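Local coordinates for cruciferin (PDB 3KGL), which probably serves as a seed storage protein of rapeseed, an 11S globulin that acts as a nutrient reservoir, at residues Glu51-Leu57 with Asn251-Val255; Tyr196-Pro202 with Gln246-Asn251; Ala25-Trp31 with Phe45-Glu51. The contacts are given in a common frame with arbitrary orientation. Residues are numbered along the deposited sequence.

From the N terminus, interaction 3 closes first: 25-31 and 45-51, only 14 residues apart, pair as neighbouring strands of the first cupin domain. Glu51 ends that contact and begins interaction 1, whose strand 54-61 waits almost two hundred residues for its partner, 252-254. Inside this long loop nests interaction 2, where 196-202 and 246-251 close a smaller loop containing helices 225-232 and 236-242. Asn251 belongs to both interactions 1 and 2. Interactions 1 and 3 meet at a probable hydrogen bond, Ala25 N to Ile252 O at 2.9 Å, so the returning chain is tied to both barrel sheets; interactions 1 and 2 also touch a second subunit.

Interaction 1 of 3, residues Glu51-Leu57 with Asn251-Val255; sequences ESKGLYL and NIIRV
Four backbone hydrogen bonds join segments 51-57 and 251-255, whose strands 54-57 and 252-254 run antiparallel. Leu55 and Ile253 form the hydrogen-bonded pair, Leu55 N to Ile253 O at 2.9 Å and Ile253 N to Leu55 O at 2.7 Å; beyond its two ends, Val255 N donates to Lys53 O at 2.9 Å and Leu57 N to Asn251 O at 3.0 Å. Gly54 opposite Arg254 and Tyr56 opposite Ile252 are non-hydrogen-bonded pairs, CA-CA 5.0 and 4.3 Å. The segment axes approach to 4.5 Å at 143°, a marked twist. Glu51 to Gly54 make a type II turn, with Lys53 at phi/psi 70/9 and a weak Gly54 N to Glu51 O bond of 3.4 Å; a CB on Gly54 would strike Glu51 O. The Arg254 side chain reaches this turn with its guanidinium edge, NH2 giving a weak 3.5 Å bond to Ser52 O, while Lys53 NZ lies 3.5 Å from Arg254 NE, two donors of like charge that are not hydrogen-bonded.

On one face Leu55 (chi1 t) packs CB to Val255 CG2 at 3.4 Å and to Ile253 CG1 at 4.1 Å. On the other, Tyr56 (chi1 t) sets its ring edge against Ile252, CD1 to CD1 3.9 Å. This is beta-sheet extension within a cupin domain, by a short strand that follows the helical region. Strand 54-61 also pairs with 162-166 and 194-196; Ile252 reaches Ile28 of strand 26-30, Tyr56 stacks on Tyr48, and the Leu55-Ile253-Val255 face packs against Val425 and Asn428 of a second subunit.

Interaction 2 of 3, residues Tyr196-Pro202 with Gln246-Asn251; sequences YLAGNNP and QDNRGN
Tyr196, at the end of strand 194-196, directs its CB toward the other segment, and with chi1 m its ring comes up against the side-chain amide of Asn251. The chain then turns through Leu197 and Ala198 to Gly199; Gly199 CA lies 4.3 Å from Asn251 CA and 3.8 Å from Gly250 O, and a CB modelled there would run into the end of the Asn251 side chain. Beyond Tyr196 both segments are loop, and they close the excursion that carries helices 225-232 and 236-242 away from the cupin barrel, beside a second subunit, where Arg249 NH1 donates to the backbone O of Asn428 of that subunit. Asn200 ND2 supplies the cross-loop hydrogen bond to Asp247 O at 3.2 Å, and Asn200 CB lies 4.2 Å from Asp247 CB. Asp247 also makes an Asx turn, OD1 taking Arg249 N at 3.0 Å, and Asp247 OD2 forms a salt bridge with Arg249 NH2 at 2.8 Å. Finally Pro202 CG lies 3.8 Å from OD1 of the poorly ordered Asn248, a loose contact.

Interaction 3 of 3, residues Ala25-Trp31 with Phe45-Glu51; sequences AGRIEVW and FVRYIIE
An antiparallel strand pair in a sheet of the N-terminal cupin barrel unites 26-30 with 45-50, their segment axes 4.7 Å apart at 162°. Arg27-Ile49 and Glu29-Arg47 are the hydrogen-bonded pairs: Arg27 N to Ile49 O 3.1 Å, Ile49 N to Arg27 O 2.9 Å, Glu29 N to Arg47 O 2.9 Å and Arg47 N to Glu29 O 2.8 Å. The ladder is lengthened by Glu51 N to Ala25 O at 3.0 Å and Trp31 N to Phe45 O at 3.1 Å. Between these, Gly26-Ile50, Ile28-Tyr48 and Val30-Val46 are non-hydrogen-bonded pairs. At phi/psi 156/-177 Gly26 approaches so closely, CA to Ile49 O 3.2 Å, that a CB would clash with that oxygen.

The two faces differ in character. One carries charge: Glu29 OE1 accepts from Arg47 NH1 in a 2.6 Å salt bridge, and Arg27 NH1 stands 3.1 Å from Glu29 OE2 in a purely electrostatic contact, completing a three-residue network beside Ile49. The other is mainly apolar between the two strands, with Ile28 CG2 on Val46 CG2 at 3.6 Å and Ile28 CG1 on Tyr48 CD1 at 4.2 Å. At the far end Phe45 points its edge at the face of the Trp31 six-membered ring, a T-shaped pair with centroids 4.9 Å apart and planes at 84°.

Strand 26-30 is flanked by 19-23, and 43-50 by 173-180; Ile28 and Ile50 pack on Ile252 and Tyr56 of the other sheet, while Arg47 hydrogen-bonds Tyr349 in the second cupin domain.

Interaction 1 of 3, residues Glu51-Leu57 with Asn251-Val255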
loop_
_atom_site.group_PDB
_atom_site.type_symbol
_atom_site.label_atom_id
_atom_site.label_comp_id
_atom_site.label_asym_id
_atom_site.label_seq_id
_atom_site.Cartn_x
_atom_site.Cartn_y
_atom_site.Cartn_z
ATOM N N GLU A 51 8.273 27.007 24.328
ATOM C CA GLU A 51 8.267 28.156 25.229
ATOM C C GLU A 51 8.586 29.431 24.474
ATOM O O GLU A 51 8.627 29.427 23.251
ATOM C CB GLU A 51 9.263 27.954 26.375
ATOM C CG GLU A 51 8.805 26.968 27.438
ATOM C CD GLU A 51 7.442 27.329 28.033
ATOM O OE1 GLU A 51 6.900 28.414 27.701
ATOM O OE2 GLU A 51 6.911 26.527 28.838
ATOM N N SER A 52 8.814 30.525 25.191
ATOM C CA SER A 52 9.078 31.783 24.512
ATOM C C SER A 52 10.555 31.935 24.174
ATOM O O SER A 52 11.419 31.502 24.943
ATOM C CB SER A 52 8.573 32.955 25.332
ATOM O OG SER A 52 7.935 33.890 24.483
ATOM N N LYS A 53 10.828 32.546 23.018
ATOM C CA LYS A 53 12.181 32.649 22.470
ATOM C C LYS A 53 12.621 31.261 22.018
ATOM O O LYS A 53 13.790 31.034 21.681
ATOM C CB LYS A 53 13.169 33.172 23.521
ATOM C CG LYS A 53 13.044 34.644 23.891
ATOM C CD LYS A 53 13.464 34.869 25.356
ATOM C CE LYS A 53 14.738 34.095 25.736
ATOM N NZ LYS A 53 15.059 34.133 27.207
ATOM N N GLY A 54 11.671 30.332 22.025
ATOM C CA GLY A 54 11.962 28.926 21.823
ATOM C C GLY A 54 11.927 28.496 20.378
ATOM O O GLY A 54 10.957 28.728 19.663
ATOM N N LEU A 55 13.006 27.861 19.949
ATOM C CA LEU A 55 13.116 27.368 18.592
ATOM C C LEU A 55 13.119 25.848 18.598
ATOM O O LEU A 55 13.922 25.231 19.301
ATOM C CB LEU A 55 14.401 27.887 17.943
ATOM C CG LEU A 55 14.816 27.194 16.644
ATOM C CD1 LEU A 55 13.696 27.286 15.616
ATOM C CD2 LEU A 55 16.107 27.779 16.093
ATOM N N TYR A 56 12.202 25.255 17.833
ATOM C CA TYR A 56 12.223 23.819 17.563
ATOM C C TYR A 56 13.021 23.581 16.276
ATOM O O TYR A 56 12.619 24.031 15.209
ATOM C CB TYR A 56 10.806 23.263 17.424
ATOM C CG TYR A 56 10.783 21.816 16.990
ATOM C CD1 TYR A 56 10.656 20.794 17.918
ATOM C CD2 TYR A 56 10.910 21.468 15.652
ATOM C CE1 TYR A 56 10.650 19.467 17.525
ATOM C CE2 TYR A 56 10.905 20.142 15.252
ATOM C CZ TYR A 56 10.771 19.147 16.191
ATOM O OH TYR A 56 10.763 17.826 15.797
ATOM N N LEU A 57 14.145 22.871 16.387
ATOM C CA LEU A 57 15.147 22.811 15.323
ATOM C C LEU A 57 14.756 21.838 14.231
ATOM O O LEU A 57 14.100 20.836 14.501
ATOM C CB LEU A 57 16.511 22.452 15.909
ATOM C CG LEU A 57 17.151 23.531 16.792
ATOM C CD1 LEU A 57 18.342 23.001 17.548
ATOM C CD2 LEU A 57 17.573 24.702 15.943
ATOM N N ASN A 251 16.144 19.412 21.513
ATOM C CA ASN A 251 15.795 19.868 20.187
ATOM C C ASN A 251 14.975 21.158 20.137
ATOM O O ASN A 251 14.769 21.709 19.063
ATOM C CB ASN A 251 15.076 18.753 19.439
ATOM C CG ASN A 251 14.983 19.027 17.975
ATOM O OD1 ASN A 251 13.937 19.442 17.472
ATOM N ND2 ASN A 251 16.087 18.836 17.278
ATOM N N ILE A 252 14.495 21.623 21.290
ATOM C CA ILE A 252 13.849 22.937 21.404
ATOM C C ILE A 252 14.748 23.861 22.239
ATOM O O ILE A 252 14.886 23.678 23.445
ATOM C CB ILE A 252 12.472 22.823 22.080
ATOM C CG1 ILE A 252 11.822 21.480 21.740
ATOM C CG2 ILE A 252 11.582 23.986 21.696
ATOM C CD1 ILE A 252 10.295 21.501 21.728
ATOM N N ILE A 253 15.369 24.847 21.602
ATOM C CA ILE A 253 16.395 25.647 22.274
ATOM C C ILE A 253 16.022 27.108 22.540
ATOM O O ILE A 253 15.134 27.676 21.905
ATOM C CB ILE A 253 17.711 25.648 21.471
ATOM C CG1 ILE A 253 17.483 26.255 20.078
ATOM C CG2 ILE A 253 18.300 24.238 21.405
ATOM C CD1 ILE A 253 18.759 26.626 19.340
ATOM N N ARG A 254 16.723 27.716 23.488
ATOM C CA ARG A 254 16.557 29.138 23.739
ATOM C C ARG A 254 17.342 29.913 22.687
ATOM O O ARG A 254 18.564 29.741 22.534
ATOM C CB ARG A 254 16.982 29.517 25.170
ATOM C CG ARG A 254 16.634 30.957 25.558
ATOM C CD ARG A 254 15.961 31.063 26.933
ATOM N NE ARG A 254 14.534 30.721 26.888
ATOM C CZ ARG A 254 13.966 29.729 27.578
ATOM N NH1 ARG A 254 14.691 28.974 28.397
ATOM N NH2 ARG A 254 12.661 29.497 27.462
ATOM N N VAL A 255 16.628 30.737 21.932
ATOM C CA VAL A 255 17.288 31.543 20.930
ATOM C C VAL A 255 17.756 32.823 21.568
ATOM O O VAL A 255 16.949 33.676 21.941
ATOM C CB VAL A 255 16.386 31.851 19.730
ATOM C CG1 VAL A 255 17.033 32.884 18.836
ATOM C CG2 VAL A 255 16.120 30.588 18.940
#

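Interaction 2 of 3, residues Tyr196-Pro202 with Gln246-Asn251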
loop_
_atom_site.group_PDB
_atom_site.type_symbol
_atom_site.label_atom_id
_atom_site.label_comp_id
_atom_site.label_asym_id
_atom_site.label_seq_id
_atom_site.Cartn_x
_atom_site.Cartn_y
_atom_site.Cartn_z
ATOM N N TYR A 196 16.909 14.380 12.961
ATOM C CA TYR A 196 17.291 15.658 13.525
ATOM C C TYR A 196 18.504 16.244 12.821
ATOM O O TYR A 196 19.571 15.635 12.770
ATOM C CB TYR A 196 17.534 15.490 15.024
ATOM C CG TYR A 196 16.256 15.285 15.797
ATOM C CD1 TYR A 196 15.299 16.286 15.846
ATOM C CD2 TYR A 196 15.992 14.095 16.461
ATOM C CE1 TYR A 196 14.125 16.120 16.540
ATOM C CE2 TYR A 196 14.799 13.917 17.157
ATOM C CZ TYR A 196 13.874 14.941 17.194
ATOM O OH TYR A 196 12.685 14.815 17.879
ATOM N N LEU A 197 18.336 17.437 12.271
ATOM C CA LEU A 197 19.434 18.104 11.577
ATOM C C LEU A 197 20.455 18.809 12.506
ATOM O O LEU A 197 21.621 18.975 12.153
ATOM C CB LEU A 197 18.864 19.099 10.564
ATOM C CG LEU A 197 18.542 18.617 9.153
ATOM C CD1 LEU A 197 17.959 17.235 9.233
ATOM C CD2 LEU A 197 17.582 19.581 8.466
ATOM N N ALA A 198 20.023 19.227 13.691
ATOM C CA ALA A 198 20.873 20.057 14.534
ATOM C C ALA A 198 20.843 19.614 15.977
ATOM O O ALA A 198 21.882 19.295 16.573
ATOM C CB ALA A 198 20.438 21.494 14.446
ATOM N N GLY A 199 19.638 19.621 16.535
ATOM C CA GLY A 199 19.436 19.281 17.927
ATOM C C GLY A 199 20.000 17.932 18.321
ATOM O O GLY A 199 19.941 16.952 17.569
ATOM N N ASN A 200 20.559 17.893 19.522
ATOM C CA ASN A 200 20.932 16.639 20.141
ATOM C C ASN A 200 19.756 16.171 21.009
ATOM O O ASN A 200 19.048 16.982 21.603
ATOM C CB ASN A 200 22.198 16.836 20.984
ATOM C CG ASN A 200 23.072 15.604 21.017
ATOM O OD1 ASN A 200 23.107 14.840 20.058
ATOM N ND2 ASN A 200 23.791 15.404 22.120
ATOM N N ASN A 201 19.519 14.869 21.059
ATOM C CA ASN A 201 18.596 14.331 22.053
ATOM C C ASN A 201 19.298 13.322 22.935
ATOM O O ASN A 201 19.474 12.172 22.540
ATOM C CB ASN A 201 17.388 13.663 21.404
ATOM C CG ASN A 201 16.489 12.998 22.418
ATOM O OD1 ASN A 201 16.412 13.431 23.567
ATOM N ND2 ASN A 201 15.800 11.941 22.004
ATOM N N PRO A 202 19.685 13.736 24.149
ATOM C CA PRO A 202 20.470 12.849 25.007
ATOM C C PRO A 202 19.606 11.726 25.576
ATOM O O PRO A 202 20.143 10.732 26.055
ATOM C CB PRO A 202 20.949 13.779 26.126
ATOM C CG PRO A 202 20.472 15.161 25.759
ATOM C CD PRO A 202 19.315 14.970 24.851
ATOM N N GLN A 246 27.359 16.055 22.607
ATOM C CA GLN A 246 27.251 16.299 24.044
ATOM C C GLN A 246 26.356 17.498 24.398
ATOM O O GLN A 246 26.110 17.760 25.569
ATOM C CB GLN A 246 28.642 16.448 24.702
ATOM C CG GLN A 246 29.805 15.631 24.087
ATOM C CD GLN A 246 29.479 14.155 23.832
ATOM O OE1 GLN A 246 28.594 13.578 24.466
ATOM N NE2 GLN A 246 30.211 13.539 22.900
ATOM N N ASP A 247 25.871 18.222 23.392
ATOM C CA ASP A 247 24.943 19.330 23.616
ATOM C C ASP A 247 23.692 18.829 24.345
ATOM O O ASP A 247 22.993 17.931 23.866
ATOM C CB ASP A 247 24.574 19.985 22.282
ATOM C CG ASP A 247 23.603 21.152 22.442
ATOM O OD1 ASP A 247 23.277 21.513 23.594
ATOM O OD2 ASP A 247 23.164 21.711 21.409
ATOM N N ASN A 248 23.413 19.414 25.508
ATOM C CA ASN A 248 22.299 18.978 26.349
ATOM C C ASN A 248 21.076 19.886 26.319
ATOM O O ASN A 248 20.283 19.886 27.254
ATOM C CB ASN A 248 22.756 18.796 27.798
ATOM C CG ASN A 248 22.905 17.330 28.186
ATOM O OD1 ASN A 248 23.524 16.535 27.468
ATOM N ND2 ASN A 248 22.337 16.965 29.336
ATOM N N ARG A 249 20.917 20.649 25.244
ATOM C CA ARG A 249 19.748 21.509 25.097
ATOM C C ARG A 249 18.535 20.754 24.564
ATOM O O ARG A 249 17.398 21.197 24.722
ATOM C CB ARG A 249 20.056 22.670 24.162
ATOM C CG ARG A 249 20.928 23.730 24.751
ATOM C CD ARG A 249 21.238 24.755 23.714
ATOM N NE ARG A 249 21.774 24.141 22.509
ATOM C CZ ARG A 249 21.957 24.806 21.379
ATOM N NH1 ARG A 249 21.658 26.095 21.324
ATOM N NH2 ARG A 249 22.440 24.192 20.315
ATOM N N GLY A 250 18.775 19.617 23.929
ATOM C CA GLY A 250 17.703 18.904 23.273
ATOM C C GLY A 250 17.366 19.599 21.973
ATOM O O GLY A 250 18.187 20.312 21.396
ATOM N N ASN A 251 16.144 19.412 21.513
ATOM C CA ASN A 251 15.795 19.868 20.187
ATOM C C ASN A 251 14.975 21.158 20.137
ATOM O O ASN A 251 14.769 21.709 19.063
ATOM C CB ASN A 251 15.076 18.753 19.439
ATOM C CG ASN A 251 14.983 19.027 17.975
ATOM O OD1 ASN A 251 13.937 19.442 17.472
ATOM N ND2 ASN A 251 16.087 18.836 17.278
#

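Interaction 3 of 3, residues Ala25-Trp31 with Phe45-Glu51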
loop_
_atom_site.group_PDB
_atom_site.type_symbol
_atom_site.label_atom_id
_atom_site.label_comp_id
_atom_site.label_asym_id
_atom_site.label_seq_id
_atom_site.Cartn_x
_atom_site.Cartn_y
_atom_site.Cartn_z
ATOM N N ALA A 25 14.234 24.939 25.948
ATOM C CA ALA A 25 13.117 25.882 25.852
ATOM C C ALA A 25 11.814 25.258 25.356
ATOM O O ALA A 25 11.077 25.860 24.580
ATOM C CB ALA A 25 13.492 27.085 24.981
ATOM N N GLY A 26 11.522 24.053 25.807
ATOM C CA GLY A 26 10.271 23.425 25.448
ATOM C C GLY A 26 10.408 21.928 25.563
ATOM O O GLY A 26 11.462 21.420 25.970
ATOM N N ARG A 27 9.351 21.212 25.201
ATOM C CA ARG A 27 9.427 19.769 25.267
ATOM C C ARG A 27 8.546 19.073 24.236
ATOM O O ARG A 27 7.499 19.580 23.826
ATOM C CB ARG A 27 9.087 19.292 26.677
ATOM C CG ARG A 27 7.748 19.770 27.152
ATOM C CD ARG A 27 7.502 19.420 28.589
ATOM N NE ARG A 27 6.319 20.128 29.060
ATOM C CZ ARG A 27 5.487 19.655 29.977
ATOM N NH1 ARG A 27 5.712 18.463 30.527
ATOM N NH2 ARG A 27 4.429 20.374 30.333
ATOM N N ILE A 28 9.000 17.895 23.830
ATOM C CA ILE A 28 8.301 17.066 22.867
ATOM C C ILE A 28 7.595 15.946 23.631
ATOM O O ILE A 28 8.234 15.083 24.224
ATOM C CB ILE A 28 9.301 16.478 21.825
ATOM C CG1 ILE A 28 10.041 17.605 21.106
ATOM C CG2 ILE A 28 8.591 15.595 20.819
ATOM C CD1 ILE A 28 11.412 17.219 20.624
ATOM N N GLU A 29 6.272 15.968 23.623
ATOM C CA GLU A 29 5.503 14.941 24.295
ATOM C C GLU A 29 4.959 13.958 23.292
ATOM O O GLU A 29 4.159 14.310 22.430
ATOM C CB GLU A 29 4.381 15.580 25.104
ATOM C CG GLU A 29 4.928 16.546 26.141
ATOM C CD GLU A 29 3.871 17.088 27.050
ATOM O OE1 GLU A 29 2.843 17.589 26.545
ATOM O OE2 GLU A 29 4.079 17.019 28.276
ATOM N N VAL A 30 5.402 12.717 23.400
ATOM C CA VAL A 30 5.112 11.752 22.362
ATOM C C VAL A 30 4.266 10.590 22.870
ATOM O O VAL A 30 4.565 10.004 23.918
ATOM C CB VAL A 30 6.421 11.274 21.680
ATOM C CG1 VAL A 30 7.572 11.366 22.643
ATOM C CG2 VAL A 30 6.278 9.870 21.127
ATOM N N TRP A 31 3.204 10.291 22.111
ATOM C CA TRP A 31 2.243 9.225 22.400
ATOM C C TRP A 31 2.791 7.854 22.064
ATOM O O TRP A 31 3.683 7.716 21.233
ATOM C CB TRP A 31 0.958 9.441 21.616
ATOM C CG TRP A 31 -0.097 10.187 22.369
ATOM C CD1 TRP A 31 -1.121 9.646 23.072
ATOM C CD2 TRP A 31 -0.240 11.609 22.489
ATOM N NE1 TRP A 31 -1.895 10.632 23.626
ATOM C CE2 TRP A 31 -1.374 11.847 23.287
ATOM C CE3 TRP A 31 0.481 12.700 22.007
ATOM C CZ2 TRP A 31 -1.803 13.120 23.610
ATOM C CZ3 TRP A 31 0.051 13.971 22.333
ATOM C CH2 TRP A 31 -1.081 14.170 23.122
ATOM N N PHE A 45 1.223 9.973 17.480
ATOM C CA PHE A 45 0.800 11.347 17.716
ATOM C C PHE A 45 1.874 12.008 18.578
ATOM O O PHE A 45 2.592 11.323 19.299
ATOM C CB PHE A 45 -0.561 11.345 18.415
ATOM C CG PHE A 45 -1.329 12.631 18.290
ATOM C CD1 PHE A 45 -2.090 12.894 17.168
ATOM C CD2 PHE A 45 -1.325 13.565 19.317
ATOM C CE1 PHE A 45 -2.803 14.074 17.062
ATOM C CE2 PHE A 45 -2.050 14.750 19.208
ATOM C CZ PHE A 45 -2.783 14.997 18.086
ATOM N N VAL A 46 2.016 13.326 18.476
ATOM C CA VAL A 46 3.040 14.042 19.230
ATOM C C VAL A 46 2.594 15.465 19.437
ATOM O O VAL A 46 1.836 16.001 18.639
ATOM C CB VAL A 46 4.400 14.062 18.499
ATOM C CG1 VAL A 46 4.239 14.638 17.114
ATOM C CG2 VAL A 46 5.429 14.862 19.289
ATOM N N ARG A 47 3.054 16.081 20.518
ATOM C CA ARG A 47 2.731 17.472 20.781
ATOM C C ARG A 47 4.019 18.188 21.063
ATOM O O ARG A 47 4.755 17.791 21.948
ATOM C CB ARG A 47 1.820 17.606 21.994
ATOM C CG ARG A 47 1.624 19.037 22.433
ATOM C CD ARG A 47 1.279 19.137 23.908
ATOM N NE ARG A 47 -0.101 18.773 24.174
ATOM C CZ ARG A 47 -0.477 17.790 24.979
ATOM N NH1 ARG A 47 0.420 17.063 25.626
ATOM N NH2 ARG A 47 -1.767 17.541 25.141
ATOM N N TYR A 48 4.306 19.226 20.288
ATOM C CA TYR A 48 5.397 20.123 20.611
ATOM C C TYR A 48 4.837 21.152 21.562
ATOM O O TYR A 48 3.809 21.763 21.260
ATOM C CB TYR A 48 5.884 20.863 19.370
ATOM C CG TYR A 48 6.390 19.999 18.243
ATOM C CD1 TYR A 48 6.959 18.757 18.488
ATOM C CD2 TYR A 48 6.335 20.450 16.931
ATOM C CE1 TYR A 48 7.436 17.972 17.454
ATOM C CE2 TYR A 48 6.809 19.680 15.897
ATOM C CZ TYR A 48 7.362 18.443 16.158
ATOM O OH TYR A 48 7.836 17.681 15.116
ATOM N N ILE A 49 5.491 21.355 22.707
ATOM C CA ILE A 49 5.158 22.507 23.554
ATOM C C ILE A 49 6.300 23.500 23.662
ATOM O O ILE A 49 7.198 23.317 24.490
ATOM C CB ILE A 49 4.784 22.127 24.976
ATOM C CG1 ILE A 49 3.923 20.867 24.995
ATOM C CG2 ILE A 49 4.055 23.268 25.573
ATOM C CD1 ILE A 49 3.115 20.702 26.257
ATOM N N ILE A 50 6.247 24.554 22.845
ATOM C CA ILE A 50 7.387 25.456 22.683
ATOM C C ILE A 50 7.264 26.747 23.496
ATOM O O ILE A 50 6.285 27.487 23.368
ATOM C CB ILE A 50 7.648 25.786 21.201
ATOM C CG1 ILE A 50 7.632 24.504 20.370
ATOM C CG2 ILE A 50 8.988 26.482 21.060
ATOM C CD1 ILE A 50 7.318 24.729 18.924
ATOM N N GLU A 51 8.273 27.007 24.328
ATOM C CA GLU A 51 8.267 28.156 25.229
ATOM C C GLU A 51 8.586 29.431 24.474
ATOM O O GLU A 51 8.627 29.427 23.251
ATOM C CB GLU A 51 9.263 27.954 26.375
ATOM C CG GLU A 51 8.805 26.968 27.438
ATOM C CD GLU A 51 7.442 27.329 28.033
ATOM O OE1 GLU A 51 6.900 28.414 27.701
ATOM O OE2 GLU A 51 6.911 26.527 28.838
#